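PDB 3WWX: S12 family peptidase from Streptomyces sp. 82F2, which probably hydrolyses amide bonds of substrates carrying D-amino acids, as a D-stereospecific amidohydrolase of the S12 serine peptidase family with a beta-lactamase-type fold. Local coordinates for residues A[56-61]-A[184-189]; A[62-67]-A[262-267]; A[120-125]-A[304-309]. All coordinates share one frame; numbering follows the deposited sequence.

Overall arrangement
All three interactions lie within the range of the beta-lactamase family. Their first segments follow in the order 56-61, 62-67 and 120-125, and their partners in the order 184-189, 262-267 and 304-309, so the three contacts interleave along the chain. Interactions 1 and 2 divide helix 55-68 between them; their centres are about 12 Å apart and they touch, Arg-185 reaching Gln-65. Interaction 3, on the opposite side of the chain's centre, joins the end of helix 115-121 to the turn between strands 297-305 and 308-315. Its centre is about 25 Å from the centre of interaction 1 and about 32 Å from that of interaction 2. Two contacts thus pack the helical region, while the third shapes the ligand pocket.

Interaction 1: residues A[56-61]-A[184-189]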
loop_
_atom_site.group_PDB
_atom_site.type_symbol
_atom_site.label_atom_id
_atom_site.label_comp_id
_atom_site.label_asym_id
_atom_site.label_seq_id
_atom_site.Cartn_x
_atom_site.Cartn_y
_atom_site.Cartn_z
ATOM N N LYS A 56 2.231 2.772 0.799
ATOM C CA LYS A 56 1.722 4.133 0.836
ATOM C C LYS A 56 1.517 4.646 2.258
ATOM O O LYS A 56 1.696 5.828 2.510
ATOM C CB LYS A 56 0.415 4.241 0.069
ATOM C CG LYS A 56 0.574 4.093 -1.427
ATOM C CD LYS A 56 -0.720 4.422 -2.159
ATOM C CE LYS A 56 -0.552 4.370 -3.670
ATOM N NZ LYS A 56 -0.291 3.013 -4.176
ATOM N N THR A 57 1.093 3.791 3.185
ATOM C CA THR A 57 0.879 4.266 4.545
ATOM C C THR A 57 2.202 4.693 5.178
ATOM O O THR A 57 2.252 5.675 5.930
ATOM C CB THR A 57 0.211 3.199 5.402
ATOM O OG1 THR A 57 -0.924 2.671 4.719
ATOM C CG2 THR A 57 -0.223 3.797 6.725
ATOM N N PHE A 58 3.276 3.963 4.875
ATOM C CA PHE A 58 4.602 4.334 5.367
ATOM C C PHE A 58 5.026 5.685 4.787
ATOM O O PHE A 58 5.496 6.570 5.496
ATOM C CB PHE A 58 5.632 3.260 5.025
ATOM C CG PHE A 58 5.436 1.968 5.777
ATOM C CD1 PHE A 58 4.559 1.003 5.300
ATOM C CD2 PHE A 58 6.126 1.707 6.943
ATOM C CE1 PHE A 58 4.367 -0.201 5.972
ATOM C CE2 PHE A 58 5.923 0.496 7.629
ATOM C CZ PHE A 58 5.061 -0.451 7.137
ATOM N N THR A 59 4.866 5.852 3.486
ATOM C CA THR A 59 5.200 7.104 2.832
ATOM C C THR A 59 4.443 8.292 3.423
ATOM O O THR A 59 5.048 9.344 3.726
ATOM C CB THR A 59 4.921 6.957 1.326
ATOM O OG1 THR A 59 5.723 5.878 0.836
ATOM C CG2 THR A 59 5.221 8.230 0.557
ATOM N N ALA A 60 3.131 8.131 3.617
ATOM C CA ALA A 60 2.316 9.198 4.215
ATOM C C ALA A 60 2.742 9.504 5.641
ATOM O O ALA A 60 2.769 10.668 6.041
ATOM C CB ALA A 60 0.848 8.844 4.173
ATOM N N THR A 61 3.067 8.478 6.406
ATOM C CA THR A 61 3.488 8.677 7.798
ATOM C C THR A 61 4.736 9.550 7.859
ATOM O O THR A 61 4.821 10.458 8.673
ATOM C CB THR A 61 3.738 7.331 8.497
ATOM O OG1 THR A 61 2.511 6.594 8.558
ATOM C CG2 THR A 61 4.232 7.533 9.941
ATOM N N ASN A 184 14.551 4.891 9.147
ATOM C CA ASN A 184 14.974 5.532 10.380
ATOM C C ASN A 184 13.836 6.006 11.265
ATOM O O ASN A 184 13.972 6.039 12.496
ATOM C CB ASN A 184 15.940 6.666 10.048
ATOM C CG ASN A 184 17.258 6.144 9.528
ATOM O OD1 ASN A 184 17.658 5.019 9.840
ATOM N ND2 ASN A 184 17.937 6.941 8.719
ATOM N N ARG A 185 12.706 6.346 10.655
ATOM C CA ARG A 185 11.566 6.862 11.397
ATOM C C ARG A 185 10.544 5.805 11.781
ATOM O O ARG A 185 9.748 6.029 12.680
ATOM C CB ARG A 185 10.854 7.934 10.582
ATOM C CG ARG A 185 11.694 9.170 10.349
ATOM C CD ARG A 185 11.092 10.095 9.302
ATOM N NE ARG A 185 11.854 11.335 9.262
ATOM C CZ ARG A 185 11.608 12.379 10.045
ATOM N NH1 ARG A 185 10.580 12.376 10.883
ATOM N NH2 ARG A 185 12.392 13.451 9.968
ATOM N N ILE A 186 10.531 4.681 11.073
ATOM C CA ILE A 186 9.494 3.675 11.295
ATOM C C ILE A 186 10.065 2.285 11.549
ATOM O O ILE A 186 9.772 1.689 12.577
ATOM C CB ILE A 186 8.453 3.634 10.132
ATOM C CG1 ILE A 186 7.841 5.021 9.909
ATOM C CG2 ILE A 186 7.349 2.619 10.435
ATOM C CD1 ILE A 186 6.975 5.146 8.647
ATOM N N ILE A 187 10.808 1.724 10.592
ATOM C CA ILE A 187 11.291 0.364 10.718
ATOM C C ILE A 187 12.163 0.184 11.963
ATOM O O ILE A 187 11.969 -0.749 12.740
ATOM C CB ILE A 187 12.017 -0.062 9.429
ATOM C CG1 ILE A 187 11.001 -0.129 8.288
ATOM C CG2 ILE A 187 12.709 -1.411 9.589
ATOM C CD1 ILE A 187 11.616 -0.334 6.915
ATOM N N LYS A 188 13.116 1.079 12.160
ATOM C CA LYS A 188 14.030 0.918 13.291
ATOM C C LYS A 188 13.354 1.174 14.649
ATOM O O LYS A 188 13.454 0.328 15.549
ATOM C CB LYS A 188 15.286 1.766 13.095
ATOM C CG LYS A 188 16.214 1.227 12.018
ATOM C CD LYS A 188 17.378 2.188 11.762
ATOM C CE LYS A 188 18.178 1.788 10.537
ATOM N NZ LYS A 188 18.680 0.394 10.653
ATOM N N PRO A 189 12.640 2.297 14.807
ATOM C CA PRO A 189 12.038 2.558 16.121
ATOM C C PRO A 189 11.008 1.519 16.552
ATOM O O PRO A 189 10.841 1.285 17.751
ATOM C CB PRO A 189 11.382 3.925 15.945
ATOM C CG PRO A 189 12.176 4.584 14.863
ATOM C CD PRO A 189 12.539 3.473 13.920
#
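Ile-186 presses its two methyls, CG2 and CD1, against one flank of helix 55-68, where Phe-58 and Thr-61 receive them. CG2 of Ile-186 meets the rim of the Phe-58 ring close to the ring plane, with CE2 of Phe-58 and CG2 of Ile-186 3.8 Å apart, so the branch sits at an edge and not over a face. The other branch reaches Thr-61: CD1 of Ile-186 lies 3.9 Å from CG2 of Thr-61 and also packs on the carbonyl O of Phe-58. With CG1 of Ile-186 beside its backbone N (chi1 -55°) and CG2 anti to that N, one side chain straddles both residues.

The Thr-61 hydroxyl bonds within its own helix. OG1 of Thr-61 bonds to O of Thr-57 at 2.8 Å, and Thr-61 N reaches the same oxygen from the opposite face of its carbonyl plane. This places the hydroxyl on the helix's own backbone and offers the CG2 methyl to Ile-186. Nearby, Arg-185 makes a polar link to Gln-65. Helix 244-255 completes the packing: Phe-250 stacks on Phe-58 and touches Ile-186.

No hydrogen bond links the two segments. This is helix-helix packing in the helical region of the beta-lactamase-type fold, and helix 178-187 is held here by buried van der Waals contacts, with the threonine's polar group satisfied inside its own helix.

Interaction 2: residues A[62-67]-A[262-267]; sequences VLLQLQ and KSALNE
Gln-67 and Glu-267 meet between two helices with their flat ends turned nearly perpendicular, the amide and carboxylate planes 82° apart. NE2 of Gln-67 donates to OE1 of Glu-267 at 2.9 Å, in a nearly straight bond with an N-H...O angle of 163°. The acceptor lies close to the plane of the amide, whereas the donor comes from above the carboxylate plane. Gln-67 spans the distance because its CG is anti to the backbone N and the chain continues extended. Glu-267 is also extended beyond CG.

A water bridges the same two side chains, donating to OE1 of Gln-67 at 2.7 Å and, over a longer 3.2 Å, to OE2 of Glu-267. Neither polar end depends on this pair alone: OE1 of Glu-267 forms a salt bridge with Arg-99, and OE1 of Gln-67 accepts from the backbone N of Leu-74. The arginine probably favours the ionised carboxylate and, with the amide donor, limits its rotation.

Next to this polar group, Leu-64 points its CD2 methyl at the facing helix. CD2 of Leu-64 lies 3.8 Å from O of Ala-264, and the same methyl packs more loosely on CB of Ala-264 and CB of Glu-267. The small alanine side chain stands where the backbones come nearest, the CA atoms of Leu-64 and Ala-264 being 5.9 Å apart. Leu-74 and Leu-260 from adjoining loops add to the packing round Leu-64.

The segment axes approach to 9.7 Å with their directions 140° apart, a roughly antiparallel helix pair with an apolar centre and a polar margin, which joins helix 262-268 to helix 55-68 within the beta-lactamase-type fold.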
loop_
_atom_site.group_PDB
_atom_site.type_symbol
_atom_site.label_atom_id
_atom_site.label_comp_id
_atom_site.label_asym_id
_atom_site.label_seq_id
_atom_site.Cartn_x
_atom_site.Cartn_y
_atom_site.Cartn_z
ATOM N N VAL A 62 5.689 9.301 6.985
ATOM C CA VAL A 62 6.911 10.111 6.971
ATOM C C VAL A 62 6.576 11.566 6.688
ATOM O O VAL A 62 7.074 12.467 7.365
ATOM C CB VAL A 62 7.915 9.584 5.945
ATOM C CG1 VAL A 62 9.061 10.570 5.745
ATOM C CG2 VAL A 62 8.432 8.234 6.377
ATOM N N LEU A 63 5.730 11.831 5.694
ATOM C CA LEU A 63 5.405 13.215 5.365
ATOM C C LEU A 63 4.662 13.890 6.496
ATOM O O LEU A 63 4.855 15.081 6.735
ATOM C CB LEU A 63 4.603 13.307 4.077
ATOM C CG LEU A 63 5.522 13.233 2.871
ATOM C CD1 LEU A 63 4.724 12.856 1.651
ATOM C CD2 LEU A 63 6.234 14.570 2.650
ATOM N N LEU A 64 3.809 13.151 7.195
ATOM C CA LEU A 64 3.129 13.733 8.352
ATOM C C LEU A 64 4.090 14.030 9.503
ATOM O O LEU A 64 3.923 15.044 10.189
ATOM C CB LEU A 64 1.961 12.829 8.771
ATOM C CG LEU A 64 0.756 12.948 7.830
ATOM C CD1 LEU A 64 -0.116 11.699 7.889
ATOM C CD2 LEU A 64 -0.072 14.184 8.183
ATOM N N GLN A 65 5.086 13.187 9.710
ATOM C CA GLN A 65 6.129 13.514 10.673
ATOM C C GLN A 65 6.888 14.759 10.256
ATOM O O GLN A 65 7.155 15.628 11.091
ATOM C CB GLN A 65 7.098 12.359 10.864
ATOM C CG GLN A 65 6.510 11.137 11.560
ATOM C CD GLN A 65 7.580 10.168 11.978
ATOM O OE1 GLN A 65 8.728 10.261 11.541
ATOM N NE2 GLN A 65 7.226 9.231 12.855
ATOM N N LEU A 66 7.252 14.860 8.985
ATOM C CA LEU A 66 8.007 16.027 8.535
ATOM C C LEU A 66 7.199 17.305 8.730
ATOM O O LEU A 66 7.754 18.342 9.100
ATOM C CB LEU A 66 8.450 15.866 7.074
ATOM C CG LEU A 66 9.455 14.744 6.815
ATOM C CD1 LEU A 66 9.574 14.506 5.317
ATOM C CD2 LEU A 66 10.823 15.073 7.435
ATOM N N GLN A 67 5.889 17.231 8.512
ATOM C CA GLN A 67 5.028 18.381 8.746
ATOM C C GLN A 67 5.000 18.726 10.241
ATOM O O GLN A 67 5.029 19.910 10.611
ATOM C CB GLN A 67 3.613 18.163 8.204
ATOM C CG GLN A 67 2.666 19.306 8.576
ATOM C CD GLN A 67 1.297 19.192 7.966
ATOM O OE1 GLN A 67 0.928 19.978 7.082
ATOM N NE2 GLN A 67 0.512 18.231 8.444
ATOM N N LYS A 262 -1.216 14.226 17.740
ATOM C CA LYS A 262 -2.665 14.230 17.552
ATOM C C LYS A 262 -3.096 14.929 16.279
ATOM O O LYS A 262 -3.960 14.427 15.561
ATOM C CB LYS A 262 -3.343 14.932 18.745
ATOM C CG LYS A 262 -4.829 15.313 18.523
ATOM C CD LYS A 262 -5.216 16.629 19.205
ATOM C CE LYS A 262 -5.213 16.498 20.718
ATOM N NZ LYS A 262 -5.806 17.702 21.404
ATOM N N SER A 263 -2.545 16.109 16.015
ATOM C CA SER A 263 -3.001 16.895 14.872
ATOM C C SER A 263 -2.691 16.133 13.596
ATOM O O SER A 263 -3.482 16.129 12.660
ATOM C CB SER A 263 -2.325 18.271 14.831
ATOM O OG SER A 263 -0.917 18.136 14.806
ATOM N N ALA A 264 -1.522 15.506 13.568
ATOM C CA ALA A 264 -1.088 14.768 12.377
ATOM C C ALA A 264 -1.949 13.532 12.142
ATOM O O ALA A 264 -2.399 13.272 11.012
ATOM C CB ALA A 264 0.344 14.394 12.502
ATOM N N LEU A 265 -2.196 12.741 13.185
ATOM C CA LEU A 265 -3.070 11.589 13.017
ATOM C C LEU A 265 -4.489 12.015 12.642
ATOM O O LEU A 265 -5.203 11.336 11.900
ATOM C CB LEU A 265 -3.077 10.726 14.279
ATOM C CG LEU A 265 -3.817 9.386 14.201
ATOM C CD1 LEU A 265 -3.321 8.531 13.040
ATOM C CD2 LEU A 265 -3.650 8.641 15.492
ATOM N N ASN A 266 -4.925 13.162 13.157
ATOM C CA ASN A 266 -6.229 13.683 12.767
ATOM C C ASN A 266 -6.301 13.997 11.263
ATOM O O ASN A 266 -7.307 13.713 10.611
ATOM C CB ASN A 266 -6.535 14.972 13.523
ATOM C CG ASN A 266 -7.895 15.521 13.181
ATOM O OD1 ASN A 266 -8.919 14.860 13.387
ATOM N ND2 ASN A 266 -7.920 16.735 12.636
ATOM N N GLU A 267 -5.249 14.598 10.725
ATOM C CA GLU A 267 -5.172 14.858 9.285
ATOM C C GLU A 267 -5.178 13.545 8.515
ATOM O O GLU A 267 -5.852 13.431 7.503
ATOM C CB GLU A 267 -3.940 15.686 8.945
ATOM C CG GLU A 267 -4.085 17.153 9.402
ATOM C CD GLU A 267 -2.957 18.075 8.954
ATOM O OE1 GLU A 267 -2.284 17.787 7.945
ATOM O OE2 GLU A 267 -2.743 19.119 9.624
HETATM O O HOH W 1 -1.435 21.210 7.590
#

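Interaction 3: residues A[120-125]-A[304-309]. With DIA (octane 1,8-diamine), chain B.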
loop_
_atom_site.group_PDB
_atom_site.type_symbol
_atom_site.label_atom_id
_atom_site.label_comp_id
_atom_site.label_asym_id
_atom_site.label_seq_id
_atom_site.Cartn_x
_atom_site.Cartn_y
_atom_site.Cartn_z
ATOM N N LYS A 120 4.850 -3.527 -20.755
ATOM C CA LYS A 120 6.157 -3.934 -20.248
ATOM C C LYS A 120 6.066 -4.615 -18.893
ATOM O O LYS A 120 6.847 -5.503 -18.614
ATOM C CB LYS A 120 7.099 -2.732 -20.124
ATOM C CG LYS A 120 7.570 -2.159 -21.456
ATOM C CD LYS A 120 8.638 -1.110 -21.185
ATOM C CE LYS A 120 9.149 -0.431 -22.435
ATOM N NZ LYS A 120 8.121 0.469 -23.018
ATOM N N VAL A 121 5.111 -4.202 -18.062
ATOM C CA VAL A 121 5.127 -4.558 -16.649
ATOM C C VAL A 121 4.010 -5.496 -16.215
ATOM O O VAL A 121 4.228 -6.358 -15.357
ATOM C CB VAL A 121 5.114 -3.267 -15.791
ATOM C CG1 VAL A 121 5.027 -3.604 -14.284
ATOM C CG2 VAL A 121 6.346 -2.480 -16.063
ATOM N N PHE A 122 2.820 -5.354 -16.785
ATOM C CA PHE A 122 1.660 -6.115 -16.293
ATOM C C PHE A 122 1.254 -7.299 -17.137
ATOM O O PHE A 122 0.569 -8.211 -16.647
ATOM C CB PHE A 122 0.492 -5.167 -16.037
ATOM C CG PHE A 122 0.761 -4.207 -14.900
ATOM C CD1 PHE A 122 1.206 -4.674 -13.668
ATOM C CD2 PHE A 122 0.625 -2.850 -15.069
ATOM C CE1 PHE A 122 1.473 -3.806 -12.629
ATOM C CE2 PHE A 122 0.888 -1.979 -14.032
ATOM C CZ PHE A 122 1.322 -2.451 -12.822
ATOM N N GLY A 123 1.676 -7.314 -18.389
ATOM C CA GLY A 123 1.371 -8.431 -19.270
ATOM C C GLY A 123 2.564 -9.349 -19.429
ATOM O O GLY A 123 3.515 -9.272 -18.660
ATOM N N PRO A 124 2.538 -10.213 -20.452
ATOM C CA PRO A 124 3.659 -11.137 -20.668
ATOM C C PRO A 124 5.020 -10.450 -20.872
ATOM O O PRO A 124 6.056 -11.074 -20.621
ATOM C CB PRO A 124 3.227 -11.924 -21.914
ATOM C CG PRO A 124 1.725 -11.866 -21.877
ATOM C CD PRO A 124 1.406 -10.491 -21.355
ATOM N N GLY A 125 5.031 -9.174 -21.274
ATOM C CA GLY A 125 6.252 -8.395 -21.351
ATOM C C GLY A 125 7.018 -8.321 -20.041
ATOM O O GLY A 125 8.222 -8.077 -20.029
ATOM N N GLY A 304 -1.560 -4.580 -3.609
ATOM C CA GLY A 304 -1.496 -5.404 -4.796
ATOM C C GLY A 304 -0.207 -5.120 -5.560
ATOM O O GLY A 304 0.164 -3.977 -5.828
ATOM N N ILE A 305 0.507 -6.190 -5.882
ATOM C CA ILE A 305 1.645 -6.157 -6.763
ATOM C C ILE A 305 1.750 -7.608 -7.280
ATOM O O ILE A 305 1.010 -8.480 -6.835
ATOM C CB ILE A 305 2.903 -5.632 -6.020
ATOM C CG1 ILE A 305 4.069 -5.371 -6.973
ATOM C CG2 ILE A 305 3.305 -6.593 -4.927
ATOM C CD1 ILE A 305 5.117 -4.432 -6.371
ATOM N N HIS A 306 2.622 -7.868 -8.239
ATOM C CA HIS A 306 2.657 -9.176 -8.905
ATOM C C HIS A 306 2.689 -10.347 -7.929
ATOM O O HIS A 306 3.577 -10.457 -7.107
ATOM C CB HIS A 306 3.882 -9.286 -9.801
ATOM C CG HIS A 306 3.953 -8.222 -10.840
ATOM N ND1 HIS A 306 4.030 -6.876 -10.531
ATOM C CD2 HIS A 306 3.991 -8.303 -12.186
ATOM C CE1 HIS A 306 4.080 -6.181 -11.643
ATOM N NE2 HIS A 306 4.080 -7.022 -12.664
ATOM N N GLY A 307 1.699 -11.220 -8.031
ATOM C CA GLY A 307 1.632 -12.413 -7.219
ATOM C C GLY A 307 1.401 -12.198 -5.742
ATOM O O GLY A 307 1.693 -13.103 -4.952
ATOM N N SER A 308 0.881 -11.036 -5.378
ATOM C CA SER A 308 0.798 -10.694 -3.970
ATOM C C SER A 308 -0.366 -9.763 -3.671
ATOM O O SER A 308 -0.340 -8.583 -4.022
ATOM C CB SER A 308 2.100 -10.063 -3.503
ATOM O OG SER A 308 2.064 -9.942 -2.084
ATOM N N SER A 309 -1.383 -10.314 -3.023
ATOM C CA SER A 309 -2.558 -9.548 -2.577
ATOM C C SER A 309 -2.501 -9.508 -1.060
ATOM O O SER A 309 -2.626 -10.547 -0.419
ATOM C CB SER A 309 -3.842 -10.203 -3.045
ATOM O OG SER A 309 -4.966 -9.416 -2.681
HETATM N N1 DIA B . -0.854 -8.611 -14.182
HETATM C C1 DIA B . 0.433 -8.466 -13.583
HETATM C C2 DIA B . 0.495 -8.393 -12.072
HETATM C C3 DIA B . -0.675 -7.726 -11.425
HETATM C C4 DIA B . -0.408 -6.454 -10.650
HETATM C C5 DIA B . -0.835 -6.555 -9.210
HETATM C C6 DIA B . -2.242 -7.062 -9.011
HETATM C C7 DIA B . -2.540 -7.299 -7.564
HETATM C C8 DIA B . -4.012 -7.579 -7.426
HETATM N N8 DIA B . -4.221 -8.270 -6.202
#
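NE2 of His-306 donates to O of Val-121 at 2.8 Å, almost perfectly straight at 178°, as the imidazole extends from the turn between two strands to the end of helix 115-121. The oxygen lies in the ring plane, although the donor stands 34° out of the carbonyl plane. This bond fixes the ring's rotation and shows that NE2 carries a hydrogen.

Val-121 adds an apolar contact beside it. CG1 of Val-121, anti to the backbone N, packs 3.8 Å from CE1 of His-306 and also lies over one face of the Phe-122 ring.

The Phe-122 side chain crosses that of His-306 at about a right angle, with CE1 of Phe-122 3.7 Å from CE1 of His-306. The ring planes are only 21° apart but slid so far that they barely overlap. The stacking partner of His-306 is instead Phe-126.

The bound octane 1,8-diamine runs past these rings. Its C2 lies over a face of the imidazole, 3.5 Å from CD2 of His-306, and its N1 donates to O of Phe-122 at 2.9 Å. Further along, C7 of the diamine passes 3.5 Å from CA of Gly-304.

Ile-305 to Ser-308 form a type II beta turn, with Gly-307 at positive phi, connecting antiparallel strands 297-305 and 308-315. This beta hairpin, met by the end of a helix from the helical region, forms part of the ligand pocket in this beta-lactamase-family fold.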